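Local atomic coordinates of peroxisomal membrane protein LPX1 (Saccharomyces cerevisiae, PDB entry 2Y6U), a protein that acts as a peroxisomal acyl esterase and lipase, with phospholipase A activity as well, and belongs to the alpha/beta hydrolase family. Residues S61-V66 with S222-A227; I92-H97 with G148-A153; I142-G147 with L324-A329; L164-E169 with E335-H340. All blocks are in the same frame, centred on the assembly; numbering follows the deposited sequence. Where two conformers were deposited one is given.

Contact 1. Residues S61-V66 with S222-A227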
loop_
_atom_site.group_PDB
_atom_site.type_symbol
_atom_site.label_atom_id
_atom_site.label_comp_id
_atom_site.label_asym_id
_atom_site.label_seq_id
_atom_site.Cartn_x
_atom_site.Cartn_y
_atom_site.Cartn_z
ATOM N N SER A 61 20.293 2.000 -7.508
ATOM C CA SER A 61 20.992 2.121 -6.224
ATOM C C SER A 61 22.188 3.032 -6.437
ATOM O O SER A 61 22.956 2.814 -7.400
ATOM C CB SER A 61 21.515 0.702 -5.849
ATOM O OG SER A 61 20.409 -0.092 -5.515
ATOM N N GLY A 62 22.399 3.973 -5.511
ATOM C CA GLY A 62 23.575 4.869 -5.558
ATOM C C GLY A 62 23.537 5.970 -6.588
ATOM O O GLY A 62 24.499 6.709 -6.749
ATOM N N MET A 63 22.433 6.117 -7.293
ATOM C CA MET A 63 22.300 7.181 -8.302
ATOM C C MET A 63 21.308 8.197 -7.800
ATOM O O MET A 63 21.220 8.440 -6.589
ATOM C CB MET A 63 21.922 6.537 -9.678
ATOM C CG MET A 63 22.925 5.529 -10.099
ATOM S SD MET A 63 22.940 5.294 -11.867
ATOM C CE MET A 63 23.561 3.652 -12.015
ATOM N N SER A 64 20.518 8.799 -8.685
ATOM C CA SER A 64 19.509 9.805 -8.278
ATOM C C SER A 64 18.631 10.032 -9.480
ATOM O O SER A 64 18.927 9.537 -10.545
ATOM C CB SER A 64 20.189 11.143 -7.894
ATOM O OG SER A 64 20.736 11.797 -9.062
ATOM N N LYS A 65 17.694 10.933 -9.336
ATOM C CA LYS A 65 16.771 11.298 -10.365
ATOM C C LYS A 65 17.472 11.973 -11.553
ATOM O O LYS A 65 16.947 11.950 -12.645
ATOM C CB LYS A 65 15.750 12.214 -9.780
ATOM C CG LYS A 65 16.330 13.581 -9.399
ATOM C CD LYS A 65 15.287 14.504 -8.715
ATOM C CE LYS A 65 16.078 15.675 -8.128
ATOM N NZ LYS A 65 15.246 16.713 -7.395
ATOM N N VAL A 66 18.680 12.499 -11.345
ATOM C CA VAL A 66 19.350 13.257 -12.377
ATOM C C VAL A 66 19.711 12.410 -13.615
ATOM O O VAL A 66 19.849 12.949 -14.741
ATOM C CB VAL A 66 20.626 13.984 -11.864
ATOM C CG1 VAL A 66 21.922 13.071 -11.819
ATOM C CG2 VAL A 66 20.847 15.240 -12.723
ATOM N N SER A 222 34.632 6.256 -9.948
ATOM C CA SER A 222 33.262 6.007 -9.560
ATOM C C SER A 222 32.667 4.874 -10.442
ATOM O O SER A 222 33.332 4.376 -11.371
ATOM C CB SER A 222 32.438 7.288 -9.749
ATOM O OG SER A 222 32.150 7.492 -11.133
ATOM N N PHE A 223 31.412 4.533 -10.172
ATOM C CA PHE A 223 30.662 3.626 -11.036
ATOM C C PHE A 223 30.288 4.270 -12.382
ATOM O O PHE A 223 29.811 3.574 -13.272
ATOM C CB PHE A 223 29.414 3.130 -10.341
ATOM C CG PHE A 223 29.638 1.893 -9.510
ATOM C CD1 PHE A 223 29.996 0.674 -10.127
ATOM C CD2 PHE A 223 29.520 1.939 -8.124
ATOM C CE1 PHE A 223 30.228 -0.475 -9.380
ATOM C CE2 PHE A 223 29.751 0.778 -7.355
ATOM C CZ PHE A 223 30.109 -0.420 -7.979
ATOM N N PHE A 224 30.492 5.582 -12.535
ATOM C CA PHE A 224 29.878 6.295 -13.687
ATOM C C PHE A 224 30.890 6.689 -14.776
ATOM O O PHE A 224 30.544 7.430 -15.700
ATOM C CB PHE A 224 29.104 7.517 -13.158
ATOM C CG PHE A 224 28.282 7.189 -11.966
ATOM C CD1 PHE A 224 27.287 6.242 -12.076
ATOM C CD2 PHE A 224 28.487 7.817 -10.736
ATOM C CE1 PHE A 224 26.518 5.875 -10.978
ATOM C CE2 PHE A 224 27.694 7.483 -9.654
ATOM C CZ PHE A 224 26.731 6.536 -9.774
ATOM N N THR A 225 32.092 6.122 -14.713
ATOM C CA THR A 225 33.188 6.536 -15.619
ATOM C C THR A 225 32.853 6.347 -17.075
ATOM O O THR A 225 33.392 7.066 -17.951
ATOM C CB THR A 225 34.543 5.786 -15.321
ATOM O OG1 THR A 225 34.418 4.418 -15.742
ATOM C CG2 THR A 225 34.851 5.831 -13.821
ATOM N N ASN A 226 31.986 5.375 -17.356
ATOM C CA ASN A 226 31.640 5.072 -18.738
ATOM C C ASN A 226 30.263 5.603 -19.113
ATOM O O ASN A 226 29.771 5.278 -20.170
ATOM C CB ASN A 226 31.735 3.565 -19.037
ATOM C CG ASN A 226 33.182 3.071 -19.011
ATOM O OD1 ASN A 226 33.487 2.153 -18.282
ATOM N ND2 ASN A 226 34.066 3.703 -19.771
ATOM N N ALA A 227 29.653 6.414 -18.257
ATOM C CA ALA A 227 28.330 6.946 -18.575
ATOM C C ALA A 227 28.463 7.916 -19.754
ATOM O O ALA A 227 29.532 8.491 -20.002
ATOM C CB ALA A 227 27.724 7.661 -17.376
#
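M63 and F224 bring two loops together in a Met-aromatic contact, and the backbone of G62 joins in at the rim of the same ring. Segment 222-227 begins with an ST turn: S222 OG accepts from F224 N at 2.9 Å and is also bonded to M218 O of helix 211-220. F223 comes next, its own ring engaged in a cation-pi contact with K203 while its CB rests against one face of the F224 ring. F224 has CG anti to its carbonyl carbon (chi1 -45°), which sends the ring across to 61-66 with CE1 and CZ leading. The M63 chain, extended beyond CG, passes that corner at a slant: CG and SD each lie 3.7 Å from F224 CE1, and the methyl CE sits in the ring plane at the edge. The M63 sulfur is 4.9 Å from the F224 centroid and 64° off its normal. G62 O meets F224 CZ near the ring plane at 3.8 Å. F224 also opens a type I turn, closed by A227 N to F224 O at 2.9 Å; A227 then packs on V327, as M63 does. An alanine at M63 removes the sulfur and methyl, and the F224 ring would probably be left with a gap along its CE1 edge and be freer to turn. No hydrogen bond crosses, so the loops adhere by dispersion and the Met-aromatic contact, G62 O adding at most a weak electrostatic term; a glycerol about 3 Å from the F224 side chain suggests the ring borders a pocket.

Contact 2. Residues I92-H97 with G148-A153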
loop_
_atom_site.group_PDB
_atom_site.type_symbol
_atom_site.label_atom_id
_atom_site.label_comp_id
_atom_site.label_asym_id
_atom_site.label_seq_id
_atom_site.Cartn_x
_atom_site.Cartn_y
_atom_site.Cartn_z
ATOM N N ILE A 92 11.929 10.923 -9.305
ATOM C CA ILE A 92 11.889 10.821 -7.848
ATOM C C ILE A 92 13.258 10.393 -7.240
ATOM O O ILE A 92 13.904 9.480 -7.728
ATOM C CB ILE A 92 10.808 9.781 -7.450
ATOM C CG1 ILE A 92 9.436 10.262 -7.881
ATOM C CG2 ILE A 92 10.816 9.456 -5.883
ATOM C CD1 ILE A 92 8.306 9.123 -7.782
ATOM N N ASP A 93 13.681 11.050 -6.137
ATOM C CA ASP A 93 14.838 10.585 -5.362
ATOM C C ASP A 93 14.344 9.845 -4.134
ATOM O O ASP A 93 13.546 10.348 -3.312
ATOM C CB ASP A 93 15.683 11.704 -4.847
ATOM C CG ASP A 93 16.640 12.267 -5.874
ATOM O OD1 ASP A 93 17.116 11.543 -6.745
ATOM O OD2 ASP A 93 16.938 13.468 -5.754
ATOM N N GLN A 94 14.791 8.611 -4.004
ATOM C CA GLN A 94 14.470 7.808 -2.801
ATOM C C GLN A 94 15.026 8.555 -1.573
ATOM O O GLN A 94 15.951 9.379 -1.692
ATOM C CB GLN A 94 15.151 6.473 -2.935
ATOM C CG GLN A 94 14.556 5.576 -4.035
ATOM C CD GLN A 94 13.110 5.236 -3.700
ATOM O OE1 GLN A 94 12.805 4.621 -2.682
ATOM N NE2 GLN A 94 12.212 5.615 -4.580
ATOM N N VAL A 95 14.513 8.220 -0.371
ATOM C CA VAL A 95 14.793 8.987 0.849
ATOM C C VAL A 95 16.263 9.143 1.145
ATOM O O VAL A 95 16.663 10.168 1.698
ATOM C CB VAL A 95 14.093 8.393 2.127
ATOM C CG1 VAL A 95 12.546 8.599 2.107
ATOM C CG2 VAL A 95 14.518 6.936 2.354
ATOM N N ASN A 96 17.072 8.132 0.780
ATOM C CA ASN A 96 18.475 8.175 1.050
ATOM C C ASN A 96 19.397 8.476 -0.132
ATOM O O ASN A 96 20.562 8.145 -0.105
ATOM C CB ASN A 96 18.852 6.849 1.780
ATOM C CG ASN A 96 18.680 5.648 0.916
ATOM O OD1 ASN A 96 17.980 5.709 -0.078
ATOM N ND2 ASN A 96 19.387 4.557 1.254
ATOM N N HIS A 97 18.816 9.058 -1.174
ATOM C CA HIS A 97 19.499 9.455 -2.403
ATOM C C HIS A 97 19.279 10.959 -2.747
ATOM O O HIS A 97 18.241 11.505 -2.426
ATOM C CB HIS A 97 19.028 8.607 -3.598
ATOM C CG HIS A 97 19.468 7.166 -3.532
ATOM N ND1 HIS A 97 18.889 6.256 -2.651
ATOM C CD2 HIS A 97 20.341 6.459 -4.298
ATOM C CE1 HIS A 97 19.508 5.087 -2.799
ATOM N NE2 HIS A 97 20.318 5.157 -3.841
ATOM N N GLY A 148 13.724 -0.820 -10.586
ATOM C CA GLY A 148 13.001 -1.892 -11.279
ATOM C C GLY A 148 12.302 -2.762 -10.277
ATOM O O GLY A 148 11.129 -3.137 -10.489
ATOM N N PHE A 149 13.044 -3.187 -9.260
ATOM C CA PHE A 149 12.366 -3.884 -8.122
ATOM C C PHE A 149 11.137 -3.041 -7.695
ATOM O O PHE A 149 10.032 -3.590 -7.437
ATOM C CB PHE A 149 13.356 -4.065 -6.980
ATOM C CG PHE A 149 12.819 -4.755 -5.763
ATOM C CD1 PHE A 149 11.954 -4.061 -4.877
ATOM C CD2 PHE A 149 13.177 -6.068 -5.469
ATOM C CE1 PHE A 149 11.487 -4.705 -3.723
ATOM C CE2 PHE A 149 12.728 -6.706 -4.328
ATOM C CZ PHE A 149 11.867 -6.032 -3.440
ATOM N N GLN A 150 11.361 -1.746 -7.459
ATOM C CA GLN A 150 10.308 -0.868 -6.929
ATOM C C GLN A 150 9.131 -0.665 -7.845
ATOM O O GLN A 150 8.030 -0.630 -7.372
ATOM C CB GLN A 150 10.895 0.449 -6.453
ATOM C CG GLN A 150 11.840 0.236 -5.272
ATOM C CD GLN A 150 12.522 1.511 -4.854
ATOM O OE1 GLN A 150 12.988 2.275 -5.702
ATOM N NE2 GLN A 150 12.642 1.722 -3.564
ATOM N N ALA A 151 9.380 -0.691 -9.151
ATOM C CA ALA A 151 8.289 -0.659 -10.143
ATOM C C ALA A 151 7.345 -1.840 -9.946
ATOM O O ALA A 151 6.150 -1.689 -9.958
ATOM C CB ALA A 151 8.843 -0.627 -11.587
ATOM N N LEU A 152 7.920 -3.044 -9.883
ATOM C CA LEU A 152 7.154 -4.247 -9.578
ATOM C C LEU A 152 6.393 -4.177 -8.249
ATOM O O LEU A 152 5.195 -4.470 -8.184
ATOM C CB LEU A 152 8.081 -5.483 -9.579
ATOM C CG LEU A 152 8.658 -5.903 -10.898
ATOM C CD1 LEU A 152 9.880 -6.896 -10.732
ATOM C CD2 LEU A 152 7.519 -6.540 -11.777
ATOM N N ALA A 153 7.074 -3.694 -7.205
ATOM C CA ALA A 153 6.444 -3.597 -5.908
ATOM C C ALA A 153 5.313 -2.585 -5.886
ATOM O O ALA A 153 4.313 -2.815 -5.230
ATOM C CB ALA A 153 7.490 -3.272 -4.789
#
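The helix that follows the GxSxG turn of this alpha/beta hydrolase reaches, through Q150, the loop at the end of strand 84-92, where Q94 is waiting. The two glutamines approach from opposite directions and meet amide to amide. Q150 NE2 gives a weak hydrogen bond to Q94 OE1, 3.0 Å long and bent to 141° at the hydrogen. The amide planes are turned 60° against each other, and Q150 OE1 lies 3.6 Å from Q94 NE2 without a bond between them. The chains get there differently: Q150 runs straight out from the helix, whereas Q94 is bent at chi2 (-63°), which turns its amide across the end of Q150. The stronger hold on Q150 comes from outside, since its NE2 also donates to W114 O at the start of helix 114-125. At the other end, the Q94 backbone is well fixed. Its N bonds to H59 NE2, and its O accepts from H97 N at 2.9 Å, closing a type I turn from Q94 to H97. Both amides are buried, so the bent bond probably serves mainly to give Q94 OE1 a polar partner inside the protein. Q150 NE2 has W114 O as its stronger acceptor, so its weak bond to Q94 is likely to be a secondary tie between the loop and the helix.

Contact 3. Residues I142-G147 with L324-A329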
loop_
_atom_site.group_PDB
_atom_site.type_symbol
_atom_site.label_atom_id
_atom_site.label_comp_id
_atom_site.label_asym_id
_atom_site.label_seq_id
_atom_site.Cartn_x
_atom_site.Cartn_y
_atom_site.Cartn_z
ATOM N N ILE A 142 9.080 3.383 -15.106
ATOM C CA ILE A 142 10.317 2.980 -15.686
ATOM C C ILE A 142 11.345 2.957 -14.545
ATOM O O ILE A 142 11.589 3.961 -13.850
ATOM C CB ILE A 142 10.819 3.905 -16.826
ATOM C CG1 ILE A 142 9.736 4.168 -17.881
ATOM C CG2 ILE A 142 12.198 3.355 -17.394
ATOM C CD1 ILE A 142 8.875 5.409 -17.614
ATOM N N GLY A 143 11.968 1.805 -14.292
ATOM C CA GLY A 143 12.874 1.719 -13.173
ATOM C C GLY A 143 14.144 1.010 -13.553
ATOM O O GLY A 143 14.101 0.001 -14.277
ATOM N N HIS A 144 15.255 1.549 -13.139
ATOM C CA HIS A 144 16.557 0.832 -13.214
ATOM C C HIS A 144 16.914 0.124 -11.868
ATOM O O HIS A 144 16.909 0.760 -10.836
ATOM C CB HIS A 144 17.625 1.856 -13.587
ATOM C CG HIS A 144 18.992 1.284 -13.642
ATOM N ND1 HIS A 144 20.011 1.711 -12.836
ATOM C CD2 HIS A 144 19.476 0.252 -14.352
ATOM C CE1 HIS A 144 21.094 0.979 -13.068
ATOM N NE2 HIS A 144 20.822 0.114 -14.025
ATOM N N SER A 145 17.383 -1.118 -11.877
ATOM C CA SER A 145 18.157 -1.729 -10.659
ATOM C C SER A 145 17.198 -1.788 -9.497
ATOM O O SER A 145 16.100 -2.402 -9.636
ATOM C CB SER A 145 19.551 -1.013 -10.390
ATOM O OG SER A 145 19.957 -0.725 -9.030
ATOM N N MET A 146 17.509 -1.151 -8.366
ATOM C CA MET A 146 16.514 -0.961 -7.309
ATOM C C MET A 146 15.153 -0.428 -7.782
ATOM O O MET A 146 14.092 -0.904 -7.309
ATOM C CB MET A 146 17.120 0.020 -6.287
ATOM C CG MET A 146 16.314 0.390 -5.187
ATOM S SD MET A 146 17.129 1.746 -4.181
ATOM C CE MET A 146 17.155 3.058 -5.142
ATOM N N GLY A 147 15.174 0.527 -8.716
ATOM C CA GLY A 147 13.985 1.154 -9.240
ATOM C C GLY A 147 13.102 0.180 -9.997
ATOM O O GLY A 147 11.889 0.304 -10.016
ATOM N N LEU A 324 24.747 -0.928 -16.180
ATOM C CA LEU A 324 24.423 0.528 -16.157
ATOM C C LEU A 324 24.050 1.071 -17.523
ATOM O O LEU A 324 24.310 2.257 -17.846
ATOM C CB LEU A 324 25.590 1.322 -15.567
ATOM C CG LEU A 324 26.023 0.904 -14.173
ATOM C CD1 LEU A 324 27.198 1.755 -13.599
ATOM C CD2 LEU A 324 24.802 0.925 -13.235
ATOM N N VAL A 325 23.438 0.208 -18.327
ATOM C CA VAL A 325 23.066 0.529 -19.683
ATOM C C VAL A 325 22.196 1.796 -19.754
ATOM O O VAL A 325 22.293 2.527 -20.731
ATOM C CB VAL A 325 22.414 -0.686 -20.351
ATOM C CG1 VAL A 325 21.028 -1.093 -19.718
ATOM C CG2 VAL A 325 22.400 -0.483 -21.911
ATOM N N ASN A 326 21.388 2.070 -18.714
ATOM C CA ASN A 326 20.543 3.279 -18.704
ATOM C C ASN A 326 21.369 4.545 -18.768
ATOM O O ASN A 326 20.883 5.514 -19.369
ATOM C CB ASN A 326 19.596 3.393 -17.506
ATOM C CG ASN A 326 20.310 3.427 -16.185
ATOM O OD1 ASN A 326 21.290 2.711 -16.014
ATOM N ND2 ASN A 326 19.838 4.284 -15.265
ATOM N N VAL A 327 22.550 4.570 -18.149
ATOM C CA VAL A 327 23.405 5.768 -18.217
ATOM C C VAL A 327 24.509 5.670 -19.273
ATOM O O VAL A 327 24.993 6.686 -19.699
ATOM C CB VAL A 327 23.971 6.174 -16.851
ATOM C CG1 VAL A 327 22.760 6.415 -15.852
ATOM C CG2 VAL A 327 24.934 5.148 -16.257
ATOM N N GLU A 328 24.890 4.458 -19.672
ATOM C CA GLU A 328 25.978 4.297 -20.637
ATOM C C GLU A 328 25.553 4.234 -22.071
ATOM O O GLU A 328 26.317 4.622 -22.940
ATOM C CB GLU A 328 26.792 3.052 -20.306
ATOM C CG GLU A 328 27.338 3.106 -18.906
ATOM C CD GLU A 328 28.150 1.864 -18.498
ATOM O OE1 GLU A 328 28.048 0.814 -19.178
ATOM O OE2 GLU A 328 28.869 1.938 -17.482
ATOM N N ALA A 329 24.362 3.726 -22.341
ATOM C CA ALA A 329 23.816 3.749 -23.697
ATOM C C ALA A 329 22.404 4.254 -23.668
ATOM O O ALA A 329 21.498 3.564 -24.107
ATOM C CB ALA A 329 23.874 2.286 -24.319
HETATM O O HOH W 1 20.084 4.485 -12.240
#
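H144, the last residue of strand 137-144, faces N326 in the short helix 325-328 with their CA atoms 7.2 Å apart. The H144 ring and the N326 amide lie stacked, their planes 28° apart, with N326 OD1 over the ring centre and 3.3 Å from H144 NE2. N326 has CG between its backbone N and carbonyl carbon (chi1 60°), which lays the amide over the ring. This is face contact without a hydrogen bond: H144 NE2 is bonded instead to H323 O, just before the second segment. L324 comes to the ring edge, its CD2 3.7 Å from H144 CE1, and S145 CB covers the opposite face. That serine belongs to a GxSxG sequence, G143 to G147, and its strained, positive-phi backbone between strand and helix fits the nucleophile elbow of alpha/beta hydrolases. Side chains on the two glycines would press on their neighbours: a CB on G143 would clash with G147 O, and one on G147 would be crowded by H144 O. Replacing H144 by an alanine would probably leave the N326 amide without its flat partner and H323 O without this donor. A water bridges the pair, 2.8 Å from H144 ND1 and accepting from N326 ND2 at 3.0 Å.

Contact 4. Residues L164-E169 with E335-H340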
loop_
_atom_site.group_PDB
_atom_site.type_symbol
_atom_site.label_atom_id
_atom_site.label_comp_id
_atom_site.label_asym_id
_atom_site.label_seq_id
_atom_site.Cartn_x
_atom_site.Cartn_y
_atom_site.Cartn_z
ATOM N N LEU A 164 1.766 0.114 -17.718
ATOM C CA LEU A 164 2.948 -0.432 -18.423
ATOM C C LEU A 164 4.159 -0.277 -17.492
ATOM O O LEU A 164 4.367 0.817 -16.885
ATOM C CB LEU A 164 3.161 0.358 -19.709
ATOM C CG LEU A 164 4.426 0.004 -20.496
ATOM C CD1 LEU A 164 4.290 -1.476 -21.018
ATOM C CD2 LEU A 164 4.577 0.980 -21.679
ATOM N N LEU A 165 4.935 -1.349 -17.323
ATOM C CA LEU A 165 6.165 -1.368 -16.505
ATOM C C LEU A 165 7.315 -1.569 -17.441
ATOM O O LEU A 165 7.249 -2.448 -18.352
ATOM C CB LEU A 165 6.129 -2.522 -15.514
ATOM C CG LEU A 165 5.346 -2.295 -14.226
ATOM C CD1 LEU A 165 3.835 -1.995 -14.367
ATOM C CD2 LEU A 165 5.675 -3.513 -13.332
ATOM N N ILE A 166 8.368 -0.780 -17.288
ATOM C CA ILE A 166 9.569 -0.926 -18.063
ATOM C C ILE A 166 10.714 -1.048 -17.036
ATOM O O ILE A 166 10.994 -0.131 -16.250
ATOM C CB ILE A 166 9.840 0.255 -18.998
ATOM C CG1 ILE A 166 8.623 0.479 -19.932
ATOM C CG2 ILE A 166 11.186 -0.021 -19.763
ATOM C CD1 ILE A 166 8.791 1.611 -20.945
ATOM N N LEU A 167 11.307 -2.215 -16.977
ATOM C CA LEU A 167 12.317 -2.535 -16.009
ATOM C C LEU A 167 13.647 -2.625 -16.706
ATOM O O LEU A 167 13.832 -3.473 -17.607
ATOM C CB LEU A 167 11.948 -3.896 -15.366
ATOM C CG LEU A 167 10.516 -4.129 -14.920
ATOM C CD1 LEU A 167 10.371 -5.558 -14.346
ATOM C CD2 LEU A 167 10.056 -3.096 -13.889
ATOM N N ILE A 168 14.611 -1.797 -16.311
ATOM C CA ILE A 168 15.905 -1.800 -16.965
ATOM C C ILE A 168 16.835 -2.443 -15.936
ATOM O O ILE A 168 17.094 -1.885 -14.866
ATOM C CB ILE A 168 16.375 -0.414 -17.316
ATOM C CG1 ILE A 168 15.339 0.345 -18.211
ATOM C CG2 ILE A 168 17.809 -0.499 -17.999
ATOM C CD1 ILE A 168 15.531 1.905 -18.152
ATOM N N GLU A 169 17.367 -3.600 -16.237
ATOM C CA GLU A 169 18.246 -4.296 -15.323
ATOM C C GLU A 169 17.761 -4.371 -13.880
ATOM O O GLU A 169 18.485 -3.976 -12.916
ATOM C CB GLU A 169 19.612 -3.625 -15.350
ATOM C CG GLU A 169 20.398 -3.887 -16.597
ATOM C CD GLU A 169 21.071 -5.343 -16.579
ATOM O OE1 GLU A 169 21.596 -5.723 -15.536
ATOM O OE2 GLU A 169 21.123 -6.018 -17.613
ATOM N N GLU A 335 15.237 4.510 -27.263
ATOM C CA GLU A 335 14.570 4.007 -28.467
ATOM C C GLU A 335 13.668 2.886 -28.126
ATOM O O GLU A 335 12.557 2.851 -28.633
ATOM C CB GLU A 335 15.541 3.606 -29.572
ATOM C CG GLU A 335 14.833 3.064 -30.769
ATOM C CD GLU A 335 14.446 1.531 -30.662
ATOM O OE1 GLU A 335 15.054 0.764 -29.847
ATOM O OE2 GLU A 335 13.545 1.090 -31.434
ATOM N N ARG A 336 14.073 2.028 -27.182
ATOM C CA ARG A 336 13.176 1.011 -26.709
ATOM C C ARG A 336 11.978 1.497 -25.919
ATOM O O ARG A 336 10.872 1.039 -26.131
ATOM C CB ARG A 336 13.889 -0.070 -25.880
ATOM C CG ARG A 336 14.965 -0.791 -26.606
ATOM C CD ARG A 336 14.362 -1.941 -27.437
ATOM N NE ARG A 336 13.888 -1.508 -28.714
ATOM C CZ ARG A 336 12.977 -2.140 -29.457
ATOM N NH1 ARG A 336 12.389 -3.355 -29.129
ATOM N NH2 ARG A 336 12.685 -1.562 -30.598
ATOM N N ILE A 337 12.211 2.373 -24.988
ATOM C CA ILE A 337 11.146 2.896 -24.177
ATOM C C ILE A 337 10.088 3.563 -25.129
ATOM O O ILE A 337 8.866 3.285 -25.037
ATOM C CB ILE A 337 11.676 3.950 -23.222
ATOM C CG1 ILE A 337 12.566 3.336 -22.117
ATOM C CG2 ILE A 337 10.505 4.814 -22.685
ATOM C CD1 ILE A 337 13.285 4.330 -21.169
ATOM N N ASN A 338 10.550 4.332 -26.108
ATOM C CA ASN A 338 9.601 4.993 -27.023
ATOM C C ASN A 338 8.808 3.977 -27.847
ATOM O O ASN A 338 7.610 4.134 -28.092
ATOM C CB ASN A 338 10.326 5.971 -27.936
ATOM C CG ASN A 338 10.831 7.202 -27.179
ATOM O OD1 ASN A 338 10.413 7.428 -26.004
ATOM N ND2 ASN A 338 11.742 7.942 -27.789
ATOM N N HIS A 339 9.520 2.963 -28.351
ATOM C CA HIS A 339 8.894 1.929 -29.121
ATOM C C HIS A 339 7.780 1.289 -28.316
ATOM O O HIS A 339 6.616 1.153 -28.772
ATOM C CB HIS A 339 9.957 0.844 -29.530
ATOM C CG HIS A 339 9.336 -0.384 -30.102
ATOM N ND1 HIS A 339 8.813 -0.408 -31.376
ATOM C CD2 HIS A 339 9.112 -1.621 -29.573
ATOM C CE1 HIS A 339 8.335 -1.616 -31.630
ATOM N NE2 HIS A 339 8.472 -2.358 -30.543
ATOM N N HIS A 340 8.105 0.891 -27.094
ATOM C CA HIS A 340 7.127 0.140 -26.317
ATOM C C HIS A 340 5.973 0.982 -25.879
ATOM O O HIS A 340 4.836 0.525 -25.851
ATOM C CB HIS A 340 7.755 -0.599 -25.148
ATOM C CG HIS A 340 8.611 -1.726 -25.569
ATOM N ND1 HIS A 340 8.121 -2.827 -26.243
ATOM C CD2 HIS A 340 9.954 -1.865 -25.516
ATOM C CE1 HIS A 340 9.142 -3.619 -26.553
ATOM N NE2 HIS A 340 10.260 -3.071 -26.089
#
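This is apolar helix-on-sheet packing: I166 and its neighbours in strand 164-168, an interior strand of the main sheet between 137-144 and 286-292, lie under I337 and H340 of helix 330-347. The short helix and strand segments run nearly antiparallel, their axes at 164° and 10.4 Å apart at closest approach. L164, I166 and I168 point toward the helix, while L165 and L167 pack on helix 146-157 across the sheet. In the middle, I166 CD1 meets I337 CG2 at 4.0 Å, the two side chains crossing at a slant. I166 holds CG1 anti to its carbonyl carbon (chi1 -56°) and extends onward (chi2 -178°), which is what carries CD1 up to the helix. The other branch of I337 reaches along the strand, its CD1 4.5 Å from I168 CD1. At the far end L164 CD2 lies 4.2 Å from H340 O, so the helix backbone itself is touched there. H340 also turns its ring to the sheet, packing on I288 and bonding through NE2 to D316 OD2 of the edge strand 313-318. D316 also takes R336 NH1 in a salt bridge. R336 grips E335 side-on, NE to OE1 at 2.8 Å and NH2 to OE2 at 2.9 Å, with both oxygens close to the guanidinium plane. That charged pair lies off the seam, and no hydrogen bond crosses between strand and helix. Helices on both faces of a mostly parallel sheet make the three-layer alpha/beta/alpha sandwich of the alpha/beta hydrolase fold.

Overall arrangement
Contact 3 holds the probable nucleophile elbow, and the other three lie around it. Contact 1, with its centre about 9 Å away, touches it directly: S61 N is bonded to S145 OG at 3.1 Å, and M63 CE packs on L324. Contacts 1 and 2 share the bonds K65 N to D93 OD1 (2.7 Å) and G62 N to H97 NE2 (2.9 Å), which tie two neighbouring loops together, while M146 CE packs on Q94 CG between contacts 2 and 3. Contact 4 continues the sheet from contact 3 through G143 O to I168 N (2.8 Å). Contacts 1 and 4 stay apart, about 19 Å between centres, the former beside the glycerol.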